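Local coordinates for protein Cd1 (Flavonifractor plautii, PDB 7D39) that binds flavin mononucleotide and, as a flavone reductase, probably uses it to start the breakdown of flavones and flavonols in gut bacteria, at residues 85-90 with 96-101; 141-146 with 151-156; 5-10 with 14-19; 34-39 with 70-75. All blocks are in the same frame, centred on the assembly; numbering follows the deposited sequence.

Interaction 1. Residues 85-90 with 96-101. With FMN (flavin mononucleotide), chain B.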
# COMPACT_ATOMS: atom_id res chain seq x y z
N PHE A 85 8.21 6.60 2.50
CA PHE A 85 8.70 5.33 2.06
C PHE A 85 9.29 5.48 0.67
O PHE A 85 8.59 5.76 -0.26
CB PHE A 85 7.53 4.36 2.03
CG PHE A 85 7.91 2.93 2.11
CD1 PHE A 85 7.17 2.06 2.86
CD2 PHE A 85 8.98 2.45 1.42
CE1 PHE A 85 7.51 0.76 2.93
CE2 PHE A 85 9.31 1.14 1.49
CZ PHE A 85 8.59 0.30 2.23
N SER A 86 10.58 5.27 0.55
CA SER A 86 11.26 5.28 -0.72
C SER A 86 11.61 3.90 -1.24
O SER A 86 12.28 3.18 -0.59
CB SER A 86 12.49 6.16 -0.64
OG SER A 86 13.01 6.46 -1.87
N THR A 87 11.15 3.54 -2.41
CA THR A 87 11.37 2.19 -2.93
C THR A 87 12.03 2.24 -4.29
O THR A 87 11.68 3.08 -5.13
CB THR A 87 10.05 1.41 -3.04
OG1 THR A 87 10.32 0.09 -3.53
CG2 THR A 87 9.11 2.10 -4.00
N PRO A 88 13.01 1.38 -4.54
CA PRO A 88 13.46 1.15 -5.91
C PRO A 88 12.31 0.67 -6.78
O PRO A 88 11.31 0.14 -6.29
CB PRO A 88 14.52 0.05 -5.77
CG PRO A 88 14.79 -0.07 -4.32
CD PRO A 88 13.65 0.49 -3.56
N ILE A 89 12.46 0.85 -8.08
CA ILE A 89 11.55 0.29 -9.07
C ILE A 89 12.20 -0.97 -9.64
O ILE A 89 13.34 -0.92 -10.12
CB ILE A 89 11.24 1.31 -10.18
CG1 ILE A 89 10.62 2.56 -9.58
CG2 ILE A 89 10.34 0.67 -11.23
CD1 ILE A 89 10.32 3.65 -10.57
N PHE A 90 11.49 -2.10 -9.56
CA PHE A 90 11.90 -3.37 -10.16
C PHE A 90 10.81 -3.78 -11.16
O PHE A 90 9.64 -3.86 -10.78
CB PHE A 90 12.06 -4.49 -9.11
CG PHE A 90 13.28 -4.38 -8.20
CD1 PHE A 90 14.21 -3.36 -8.33
CD2 PHE A 90 13.47 -5.33 -7.20
CE1 PHE A 90 15.32 -3.30 -7.48
CE2 PHE A 90 14.56 -5.28 -6.35
CZ PHE A 90 15.50 -4.25 -6.48
N GLY A 96 10.07 -6.70 -4.88
CA GLY A 96 9.42 -7.86 -4.31
C GLY A 96 9.18 -7.68 -2.82
O GLY A 96 8.12 -8.03 -2.30
N LEU A 97 10.17 -7.13 -2.12
CA LEU A 97 10.05 -6.93 -0.68
C LEU A 97 8.91 -5.97 -0.34
O LEU A 97 8.15 -6.20 0.61
CB LEU A 97 11.37 -6.41 -0.11
CG LEU A 97 11.31 -6.12 1.39
CD1 LEU A 97 10.92 -7.38 2.17
CD2 LEU A 97 12.64 -5.57 1.89
N PHE A 98 8.78 -4.88 -1.10
CA PHE A 98 7.64 -4.00 -0.95
C PHE A 98 6.33 -4.76 -1.13
O PHE A 98 5.36 -4.55 -0.39
CB PHE A 98 7.74 -2.84 -1.94
CG PHE A 98 6.79 -1.72 -1.66
CD1 PHE A 98 5.46 -1.82 -2.04
CD2 PHE A 98 7.22 -0.58 -1.01
CE1 PHE A 98 4.58 -0.79 -1.75
CE2 PHE A 98 6.35 0.44 -0.72
CZ PHE A 98 5.03 0.34 -1.09
N HIS A 99 6.26 -5.64 -2.13
CA HIS A 99 5.06 -6.46 -2.32
C HIS A 99 4.83 -7.41 -1.15
O HIS A 99 3.69 -7.68 -0.79
CB HIS A 99 5.14 -7.25 -3.61
CG HIS A 99 4.90 -6.43 -4.83
ND1 HIS A 99 5.91 -5.88 -5.58
CD2 HIS A 99 3.75 -6.07 -5.45
CE1 HIS A 99 5.40 -5.22 -6.60
NE2 HIS A 99 4.09 -5.31 -6.53
N THR A 100 5.90 -7.92 -0.54
CA THR A 100 5.77 -8.80 0.62
C THR A 100 5.24 -8.04 1.83
O THR A 100 4.35 -8.54 2.53
CB THR A 100 7.11 -9.45 0.93
OG1 THR A 100 7.36 -10.44 -0.05
CG2 THR A 100 7.10 -10.13 2.29
N ILE A 101 5.76 -6.84 2.07
CA ILE A 101 5.22 -6.00 3.13
C ILE A 101 3.74 -5.75 2.91
O ILE A 101 2.93 -5.79 3.84
CB ILE A 101 6.03 -4.69 3.24
CG1 ILE A 101 7.41 -4.99 3.83
CG2 ILE A 101 5.29 -3.66 4.09
CD1 ILE A 101 8.43 -3.88 3.60
N1 FMN B . 14.63 0.71 -12.97
C2 FMN B . 13.62 1.18 -13.68
O2 FMN B . 13.70 2.41 -13.83
N3 FMN B . 12.64 0.38 -14.18
C4 FMN B . 12.69 -0.95 -13.91
O4 FMN B . 11.90 -1.79 -14.29
C4A FMN B . 13.81 -1.48 -13.13
N5 FMN B . 13.94 -2.75 -12.83
C5A FMN B . 14.92 -3.25 -12.09
C6 FMN B . 15.02 -4.60 -11.79
C7 FMN B . 16.06 -5.10 -11.01
C7M FMN B . 16.17 -6.57 -10.71
C8 FMN B . 17.11 -4.16 -10.52
C8M FMN B . 18.25 -4.69 -9.70
C9 FMN B . 17.00 -2.82 -10.84
C9A FMN B . 15.95 -2.34 -11.59
N10 FMN B . 15.87 -0.98 -11.92
C10 FMN B . 14.79 -0.55 -12.66
C1' FMN B . 16.88 -0.07 -11.39
C2' FMN B . 16.58 0.28 -9.93
O2' FMN B . 15.37 0.99 -9.76
C3' FMN B . 17.79 1.04 -9.30
O3' FMN B . 18.94 0.24 -9.27
C4' FMN B . 17.46 1.61 -7.89
O4' FMN B . 16.60 2.73 -7.95
C5' FMN B . 18.75 1.92 -7.14
O5' FMN B . 18.52 2.46 -5.88
P FMN B . 19.37 2.44 -4.63
O1P FMN B . 18.63 2.97 -3.58
O2P FMN B . 19.67 1.09 -4.38
O3P FMN B . 20.44 3.31 -5.00
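Phe98, on the helix of residues 96-101, drives the edge of its ring into the face of Phe85 on the strand of residues 85-88. From CB, which is directed at the strand, CG anti to the backbone N (chi1 -167°) carries the ring outward, and the turn about CB-CG presents the CD2-CE2 edge. CD2 comes within 3.6 Å of Phe85 CZ and also reaches Thr87 CB at 4.0 Å. One atom further, CE2 stands 3.6 Å above the plane of the Phe85 ring, over its centre. The result is a T-shaped (edge-to-face) pair with centroids 4.8 Å apart and planes at 61°. CE1, on the opposite side of the Phe98 ring, lies against Asp156 O, and CZ at the tip meets the Phe141 ring; Leu160 also touches Phe98.

The family belongs to the flavodoxin-like flavoproteins: strand 82-88 is the central one of five parallel strands, and helix 96-109 returns across the sheet, the two short axes here making 134°. Ile101 CD1 extends the same layer, touching the edge of the Phe85 ring near its plane.

At Ile89 and Phe90 the backbone comes up to the flavin. The ribityl hydroxyl O2' donates to Ile89 O at 2.8 Å, and Ile89 N returns a weak bond to O2'. Phe90 lays its ring over the dimethylbenzene end of the isoalloxazine, CE1 being 3.6 Å from FMN C8, while Phe90 CA sits 3.4 Å from FMN N5. Across the Phe90 ring from CE1, its CD2 approaches Gly96 N obliquely at 4.3 Å.

Interaction 2. Residues 141-146 with 151-156. With FMN (flavin mononucleotide), chain B.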
# COMPACT_ATOMS: atom_id res chain seq x y z
N PHE A 141 5.03 8.31 -0.66
CA PHE A 141 5.88 7.35 -1.34
C PHE A 141 6.73 8.04 -2.38
O PHE A 141 6.31 9.01 -3.01
CB PHE A 141 5.05 6.27 -2.02
CG PHE A 141 4.19 5.47 -1.07
CD1 PHE A 141 4.75 4.47 -0.31
CD2 PHE A 141 2.84 5.72 -0.97
CE1 PHE A 141 3.97 3.73 0.55
CE2 PHE A 141 2.04 4.96 -0.12
CZ PHE A 141 2.61 3.98 0.65
N MSE A 142 7.93 7.51 -2.58
CA MSE A 142 8.76 7.92 -3.69
C MSE A 142 9.25 6.64 -4.33
O MSE A 142 9.71 5.75 -3.63
CB MSE A 142 9.93 8.78 -3.21
CG MSE A 142 9.52 10.02 -2.45
SE MSE A 142 11.07 11.15 -1.97
CE MSE A 142 11.72 10.10 -0.45
N SER A 143 9.09 6.51 -5.64
CA SER A 143 9.61 5.38 -6.39
C SER A 143 10.74 5.88 -7.27
O SER A 143 10.56 6.84 -8.02
CB SER A 143 8.52 4.73 -7.25
OG SER A 143 7.43 4.30 -6.46
N VAL A 144 11.91 5.25 -7.15
CA VAL A 144 13.13 5.69 -7.81
C VAL A 144 13.62 4.58 -8.72
O VAL A 144 13.94 3.48 -8.25
CB VAL A 144 14.22 6.08 -6.80
CG1 VAL A 144 15.42 6.68 -7.53
CG2 VAL A 144 13.66 7.06 -5.75
N GLY A 145 13.71 4.86 -10.02
CA GLY A 145 14.10 3.87 -11.00
C GLY A 145 15.34 4.29 -11.77
O GLY A 145 15.74 5.46 -11.76
N GLY A 146 15.93 3.32 -12.46
CA GLY A 146 17.04 3.62 -13.35
C GLY A 146 16.63 4.13 -14.73
O GLY A 146 17.41 4.83 -15.38
N THR A 151 5.77 2.23 -14.92
CA THR A 151 4.33 2.45 -15.10
C THR A 151 3.45 1.75 -14.06
O THR A 151 2.23 1.90 -14.12
CB THR A 151 3.90 2.00 -16.49
OG1 THR A 151 4.38 0.67 -16.73
CG2 THR A 151 4.45 2.92 -17.53
N ARG A 152 4.02 0.99 -13.12
CA ARG A 152 3.20 0.27 -12.16
C ARG A 152 3.54 0.59 -10.71
O ARG A 152 2.83 0.12 -9.81
CB ARG A 152 3.34 -1.23 -12.40
CG ARG A 152 3.07 -1.64 -13.84
CD ARG A 152 3.09 -3.15 -14.00
NE ARG A 152 1.86 -3.75 -13.52
CZ ARG A 152 1.74 -5.00 -13.08
NH1 ARG A 152 2.79 -5.80 -13.04
NH2 ARG A 152 0.55 -5.45 -12.68
N THR A 153 4.58 1.37 -10.45
CA THR A 153 5.09 1.47 -9.09
C THR A 153 4.18 2.32 -8.21
O THR A 153 3.99 2.01 -7.03
CB THR A 153 6.54 1.99 -9.09
OG1 THR A 153 7.08 1.92 -7.77
CG2 THR A 153 6.62 3.43 -9.62
N GLN A 154 3.59 3.37 -8.77
CA GLN A 154 2.71 4.23 -7.99
C GLN A 154 1.44 3.50 -7.57
O GLN A 154 0.89 3.77 -6.49
CB GLN A 154 2.35 5.47 -8.79
CG GLN A 154 3.47 6.45 -8.95
CD GLN A 154 3.15 7.54 -9.95
OE1 GLN A 154 2.90 7.27 -11.12
NE2 GLN A 154 3.13 8.78 -9.47
N CYS A 155 0.94 2.61 -8.41
CA CYS A 155 -0.19 1.78 -8.02
C CYS A 155 0.23 0.77 -6.95
O CYS A 155 -0.50 0.57 -5.97
CB CYS A 155 -0.79 1.11 -9.25
SG CYS A 155 -2.29 0.15 -8.97
N ASP A 156 1.41 0.16 -7.09
CA ASP A 156 1.92 -0.70 -6.01
C ASP A 156 1.97 0.07 -4.71
O ASP A 156 1.57 -0.43 -3.65
CB ASP A 156 3.31 -1.26 -6.33
CG ASP A 156 3.32 -2.19 -7.52
OD1 ASP A 156 2.25 -2.64 -7.96
OD2 ASP A 156 4.43 -2.49 -8.01
N1 FMN B . 14.63 0.71 -12.97
C2 FMN B . 13.62 1.18 -13.68
O2 FMN B . 13.70 2.41 -13.83
N3 FMN B . 12.64 0.38 -14.18
C4 FMN B . 12.69 -0.95 -13.91
O4 FMN B . 11.90 -1.79 -14.29
C4A FMN B . 13.81 -1.48 -13.13
N5 FMN B . 13.94 -2.75 -12.83
C5A FMN B . 14.92 -3.25 -12.09
C6 FMN B . 15.02 -4.60 -11.79
C7 FMN B . 16.06 -5.10 -11.01
C7M FMN B . 16.17 -6.57 -10.71
C8 FMN B . 17.11 -4.16 -10.52
C8M FMN B . 18.25 -4.69 -9.70
C9 FMN B . 17.00 -2.82 -10.84
C9A FMN B . 15.95 -2.34 -11.59
N10 FMN B . 15.87 -0.98 -11.92
C10 FMN B . 14.79 -0.55 -12.66
C1' FMN B . 16.88 -0.07 -11.39
C2' FMN B . 16.58 0.28 -9.93
O2' FMN B . 15.37 0.99 -9.76
C3' FMN B . 17.79 1.04 -9.30
O3' FMN B . 18.94 0.24 -9.27
C4' FMN B . 17.46 1.61 -7.89
O4' FMN B . 16.60 2.73 -7.95
C5' FMN B . 18.75 1.92 -7.14
O5' FMN B . 18.52 2.46 -5.88
P FMN B . 19.37 2.44 -4.63
O1P FMN B . 18.63 2.97 -3.58
O2P FMN B . 19.67 1.09 -4.38
O3P FMN B . 20.44 3.31 -5.00
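Thr153 OG1 donates a 2.7 Å hydrogen bond to Ser143 OG, pinning the start of helix 153-162 to the end of strand 138-144, the first two members of a beta-alpha-beta unit that goes on to strand 167-174. The hydroxyl of Thr153 is placed by a first torsion of -173°, anti to its own N, which leaves CG2 in the crowded position between N and the carbonyl carbon. That methyl lies against the serine as well, with CG2 only 3.3 Å from Ser143 CB, a tight fit for two carbons. An alanine here would probably leave Ser143 OG without this donor and open a gap where CG2 presses on Ser143 CB.

Around this pair sit the side chains of Ile89, which touches both residues, Thr87 beside the serine and Val173 beside the threonine, so the two hydroxyls meet in a buried setting. Arg152 occupies the N-cap position, and its O accepts from Asp156 N in the first helical turn.

Further along residues 141-146 the backbone becomes part of the FMN pocket. Val144 O accepts from the ribityl O4' at 2.8 Å. The absence of a side chain at Gly145 matters, since a CB there would fall 2.4 Å from FMN O2. Gly146 N then donates to FMN N1 at 3.0 Å, with an angle of 154° at the hydrogen.

Interaction 3. Residues 5-10 with 14-19. With FMN (flavin mononucleotide), chain B.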
# COMPACT_ATOMS: atom_id res chain seq x y z
N GLY A 5 10.99 7.57 8.18
CA GLY A 5 11.47 7.25 6.87
C GLY A 5 11.98 5.84 6.68
O GLY A 5 12.76 5.34 7.43
N ILE A 6 11.50 5.23 5.63
CA ILE A 6 11.86 3.88 5.25
C ILE A 6 12.43 3.85 3.85
O ILE A 6 11.89 4.42 2.96
CB ILE A 6 10.66 2.92 5.33
CG1 ILE A 6 9.99 2.97 6.69
CG2 ILE A 6 11.06 1.53 4.90
CD1 ILE A 6 8.67 2.27 6.77
N SER A 7 13.54 3.16 3.67
CA SER A 7 14.13 3.01 2.35
C SER A 7 14.28 1.53 2.02
O SER A 7 14.80 0.76 2.83
CB SER A 7 15.48 3.70 2.26
OG SER A 7 16.18 3.22 1.14
N GLY A 8 13.83 1.15 0.84
CA GLY A 8 13.98 -0.21 0.35
C GLY A 8 15.11 -0.42 -0.64
O GLY A 8 15.17 -1.48 -1.27
N GLY A 9 16.01 0.57 -0.81
CA GLY A 9 17.13 0.44 -1.71
C GLY A 9 18.33 -0.19 -1.03
O GLY A 9 18.26 -0.69 0.10
N MSE A 10 19.47 -0.17 -1.73
CA MSE A 10 20.71 -0.63 -1.11
C MSE A 10 21.18 0.35 -0.02
O MSE A 10 20.90 1.54 -0.09
CB MSE A 10 21.82 -0.79 -2.16
CG MSE A 10 21.73 -2.00 -3.09
SE MSE A 10 21.64 -3.77 -2.22
CE MSE A 10 22.75 -3.43 -0.64
N SER A 14 20.60 5.58 -3.53
CA SER A 14 19.80 6.76 -3.86
C SER A 14 18.48 6.80 -3.08
O SER A 14 18.04 7.88 -2.66
CB SER A 14 19.55 6.78 -5.36
OG SER A 14 20.80 6.91 -6.07
N ASN A 15 17.83 5.66 -2.87
CA ASN A 15 16.60 5.68 -2.08
C ASN A 15 16.87 6.12 -0.64
O ASN A 15 16.07 6.87 -0.06
CB ASN A 15 15.92 4.31 -2.11
CG ASN A 15 15.20 4.06 -3.43
OD1 ASN A 15 14.02 4.40 -3.59
ND2 ASN A 15 15.93 3.50 -4.41
N ASP A 16 17.99 5.67 -0.04
CA ASP A 16 18.36 6.16 1.28
C ASP A 16 18.49 7.67 1.28
O ASP A 16 17.94 8.36 2.15
CB ASP A 16 19.69 5.54 1.73
CG ASP A 16 19.57 4.10 2.24
OD1 ASP A 16 18.51 3.45 2.07
OD2 ASP A 16 20.56 3.61 2.81
N GLY A 17 19.23 8.21 0.31
CA GLY A 17 19.46 9.65 0.25
C GLY A 17 18.18 10.45 0.10
O GLY A 17 17.94 11.40 0.86
N MSE A 18 17.33 10.07 -0.85
CA MSE A 18 16.05 10.75 -1.06
C MSE A 18 15.20 10.66 0.18
O MSE A 18 14.50 11.61 0.56
CB MSE A 18 15.29 10.14 -2.24
CG MSE A 18 16.04 10.25 -3.54
SE MSE A 18 16.01 12.09 -4.22
CE MSE A 18 14.17 12.11 -4.90
N CYS A 19 15.22 9.48 0.81
CA CYS A 19 14.47 9.30 2.04
C CYS A 19 14.99 10.23 3.13
O CYS A 19 14.22 10.92 3.80
CB CYS A 19 14.53 7.84 2.47
SG CYS A 19 13.45 7.47 3.87
N1 FMN B . 14.63 0.71 -12.97
C2 FMN B . 13.62 1.18 -13.68
O2 FMN B . 13.70 2.41 -13.83
N3 FMN B . 12.64 0.38 -14.18
C4 FMN B . 12.69 -0.95 -13.91
O4 FMN B . 11.90 -1.79 -14.29
C4A FMN B . 13.81 -1.48 -13.13
N5 FMN B . 13.94 -2.75 -12.83
C5A FMN B . 14.92 -3.25 -12.09
C6 FMN B . 15.02 -4.60 -11.79
C7 FMN B . 16.06 -5.10 -11.01
C7M FMN B . 16.17 -6.57 -10.71
C8 FMN B . 17.11 -4.16 -10.52
C8M FMN B . 18.25 -4.69 -9.70
C9 FMN B . 17.00 -2.82 -10.84
C9A FMN B . 15.95 -2.34 -11.59
N10 FMN B . 15.87 -0.98 -11.92
C10 FMN B . 14.79 -0.55 -12.66
C1' FMN B . 16.88 -0.07 -11.39
C2' FMN B . 16.58 0.28 -9.93
O2' FMN B . 15.37 0.99 -9.76
C3' FMN B . 17.79 1.04 -9.30
O3' FMN B . 18.94 0.24 -9.27
C4' FMN B . 17.46 1.61 -7.89
O4' FMN B . 16.60 2.73 -7.95
C5' FMN B . 18.75 1.92 -7.14
O5' FMN B . 18.52 2.46 -5.88
P FMN B . 19.37 2.44 -4.63
O1P FMN B . 18.63 2.97 -3.58
O2P FMN B . 19.67 1.09 -4.38
O3P FMN B . 20.44 3.31 -5.00
O HOH W 1 19.05 3.27 -1.01
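Ser7 and Asp16 bring their CA atoms within 5.4 Å where strand 5-7 and helix 14-19 run nearly antiparallel, their short axes 167° apart. The loop between them is the phosphate-binding loop of the flavodoxin-like fold, inside the first beta-alpha-beta unit.

Ser7 OG, swung anti to its backbone N (chi1 163°), donates to Asp16 OD1 at 2.5 Å, arriving nearly head-on to that C-O bond. The same OG accepts from Gly9 N at 3.3 Å, closing an ST turn that shapes the first bend of the loop. An alanine in its place would probably leave Gly9 N without this acceptor and let the loop shift relative to the carboxylate. Asp16 OD1 is also held by Gln37 NE2 and OD2 by Asn12 N, so the carboxylate is gripped from several sides.

Glycines make the close approach possible: a CB on Gly5 would run into Cys19 SG, and one on Gly9 into Asn15 CB and the phosphate. The phosphate sits at the helix N terminus, whose dipole is likely to favour its charge. Met10 N donates to FMN O2P at 2.9 Å, Ser14 N to O3P at 2.7 Å and Asn15 N to O1P. A water accepts from Asp16 N and lies within hydrogen-bonding distance of both Met10 O and O1P. Asn15 ND2, while only weakly bonded to O5', points almost straight at O1P, 2.9 Å away with 168° at the hydrogen.

Interaction 4. Residues 34-39 with 70-75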
# COMPACT_ATOMS: atom_id res chain seq x y z
N GLU A 34 13.05 9.53 12.25
CA GLU A 34 13.68 8.24 12.42
C GLU A 34 13.79 7.60 11.05
O GLU A 34 12.94 7.81 10.17
CB GLU A 34 12.88 7.37 13.39
CG GLU A 34 13.48 5.99 13.65
CD GLU A 34 12.69 5.20 14.70
OE1 GLU A 34 11.59 5.65 15.10
OE2 GLU A 34 13.18 4.13 15.13
N PHE A 35 14.84 6.80 10.86
CA PHE A 35 15.13 6.19 9.57
C PHE A 35 15.29 4.69 9.75
O PHE A 35 15.95 4.24 10.69
CB PHE A 35 16.40 6.80 8.98
CG PHE A 35 16.85 6.17 7.70
CD1 PHE A 35 16.04 6.17 6.58
CD2 PHE A 35 18.10 5.59 7.61
CE1 PHE A 35 16.47 5.58 5.40
CE2 PHE A 35 18.54 5.02 6.44
CZ PHE A 35 17.73 5.01 5.34
N ILE A 36 14.67 3.91 8.86
CA ILE A 36 14.81 2.46 8.84
C ILE A 36 15.28 2.04 7.44
O ILE A 36 14.64 2.37 6.44
CB ILE A 36 13.51 1.74 9.22
CG1 ILE A 36 13.24 1.90 10.71
CG2 ILE A 36 13.60 0.26 8.89
CD1 ILE A 36 11.93 1.24 11.17
N GLN A 37 16.40 1.32 7.39
CA GLN A 37 16.94 0.76 6.16
C GLN A 37 16.53 -0.70 6.09
O GLN A 37 16.92 -1.50 6.95
CB GLN A 37 18.47 0.92 6.15
CG GLN A 37 19.07 1.37 4.82
CD GLN A 37 18.89 0.35 3.74
OE1 GLN A 37 18.94 -0.86 4.00
NE2 GLN A 37 18.67 0.81 2.51
N LEU A 38 15.72 -1.07 5.09
CA LEU A 38 15.13 -2.41 5.10
C LEU A 38 16.14 -3.53 4.88
O LEU A 38 15.83 -4.68 5.23
CB LEU A 38 14.02 -2.52 4.05
CG LEU A 38 12.75 -1.68 4.27
CD1 LEU A 38 11.74 -1.87 3.14
CD2 LEU A 38 12.13 -2.01 5.62
N GLN A 39 17.30 -3.25 4.28
CA GLN A 39 18.31 -4.28 4.14
C GLN A 39 18.84 -4.77 5.49
O GLN A 39 19.42 -5.85 5.55
CB GLN A 39 19.50 -3.79 3.30
CG GLN A 39 19.16 -3.24 1.90
CD GLN A 39 18.27 -4.16 1.09
OE1 GLN A 39 18.42 -5.37 1.14
NE2 GLN A 39 17.34 -3.59 0.33
N PHE A 70 9.17 -8.40 10.73
CA PHE A 70 8.01 -7.65 10.29
C PHE A 70 7.26 -7.04 11.47
O PHE A 70 6.90 -5.86 11.44
CB PHE A 70 7.08 -8.55 9.46
CG PHE A 70 5.92 -7.82 8.88
CD1 PHE A 70 6.06 -7.05 7.75
CD2 PHE A 70 4.68 -7.88 9.50
CE1 PHE A 70 4.99 -6.35 7.22
CE2 PHE A 70 3.60 -7.19 8.98
CZ PHE A 70 3.75 -6.42 7.83
N ASP A 71 7.03 -7.82 12.53
CA ASP A 71 6.32 -7.28 13.68
C ASP A 71 7.04 -6.06 14.24
O ASP A 71 6.41 -5.05 14.56
CB ASP A 71 6.14 -8.35 14.76
CG ASP A 71 5.06 -9.37 14.41
OD1 ASP A 71 4.21 -9.06 13.56
OD2 ASP A 71 5.06 -10.47 14.99
N TRP A 72 8.37 -6.14 14.36
CA TRP A 72 9.14 -4.97 14.77
C TRP A 72 8.89 -3.79 13.82
O TRP A 72 8.57 -2.68 14.26
CB TRP A 72 10.62 -5.32 14.82
CG TRP A 72 11.52 -4.19 15.21
CD1 TRP A 72 11.89 -3.83 16.48
CD2 TRP A 72 12.16 -3.27 14.32
NE1 TRP A 72 12.73 -2.74 16.43
CE2 TRP A 72 12.92 -2.38 15.12
CE3 TRP A 72 12.18 -3.12 12.94
CZ2 TRP A 72 13.67 -1.34 14.58
CZ3 TRP A 72 12.94 -2.07 12.39
CH2 TRP A 72 13.68 -1.21 13.21
N LEU A 73 9.03 -4.03 12.52
CA LEU A 73 8.78 -2.95 11.55
C LEU A 73 7.39 -2.36 11.73
O LEU A 73 7.21 -1.14 11.75
CB LEU A 73 8.96 -3.49 10.12
CG LEU A 73 8.73 -2.54 8.94
CD1 LEU A 73 9.63 -1.32 9.05
CD2 LEU A 73 8.94 -3.26 7.60
N LEU A 74 6.39 -3.22 11.87
CA LEU A 74 5.02 -2.75 12.00
C LEU A 74 4.85 -1.89 13.25
O LEU A 74 4.21 -0.83 13.20
CB LEU A 74 4.07 -3.95 12.03
CG LEU A 74 2.65 -3.60 11.65
CD1 LEU A 74 2.70 -2.91 10.32
CD2 LEU A 74 1.78 -4.85 11.58
N ASP A 75 5.40 -2.33 14.39
CA ASP A 75 5.34 -1.51 15.59
C ASP A 75 5.90 -0.12 15.33
O ASP A 75 5.34 0.88 15.78
CB ASP A 75 6.10 -2.16 16.76
CG ASP A 75 5.45 -3.43 17.26
OD1 ASP A 75 4.22 -3.45 17.47
OD2 ASP A 75 6.18 -4.42 17.45
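Trp72 and Leu73 of helix 70-79 press against Ile36 of strand 32-37 and Leu38 just beyond it; that strand is an outermost one of the five-stranded parallel sheet of this flavodoxin-like fold. The helix belongs to the crossover that leads from this strand past strand 2-7 to strand 82-88.

Taken in order, Phe70 packs on Arg104 of helix 96-109. Trp72 is the next to matter: with CG anti to the backbone N (chi1 179°), its indole reaches out from the helix, across to the strand, and the six-membered ring leads. CH2 touches Ile36 CD1 at 3.6 Å and CZ3 follows at 3.7 Å from the same methyl. The methyl comes in obliquely, and the isoleucine and tryptophan side chains approach from opposite directions.

Leu73 has both of its methyls engaged. CD1 meets Ile36 CD1 at 4.0 Å, so that one isoleucine methyl is shared by two consecutive helix residues. CD2 lies 4.0 Å from Leu38 CD2, the two leucine chains crossing at about a right angle. Leu38 stands in a short 3-10 turn after the strand, which is braced by Gln39 N donating to Gln37 OE1 at 2.9 Å, from 35° above the amide's carbonyl plane.

Leu74 packs onto helix 96-109 at Phe105 and Met109. At the end of the segment Asp75 N donates to Asp71 O at 2.9 Å, and Asp75 OD1 forms a salt bridge with Arg132 NH2.

From the N terminus, interaction 3 comes first, closing the short phosphate loop between strand 2-7 and helix 14-28. Interaction 4 spans a much longer connection, from strand 32-37 to helix 70-79. Interactions 1 and 2 again close short loops, after strands 82-88 and 138-144. All four follow in series, none nested or crossed. They are joined from strand to strand through the parallel sheet: Gly5 O bonds to Ile36 N, Ser86 N to Ile6 O and Thr87 N to Met142 O. Side chains add further ties, as Ser86 OG bonds with Asn15 OD1 and Leu38 packs on Phe85. Interactions 1, 2 and 3 converge on FMN, whereas interaction 4 stays clear, its Leu38 side chain about 10 Å away.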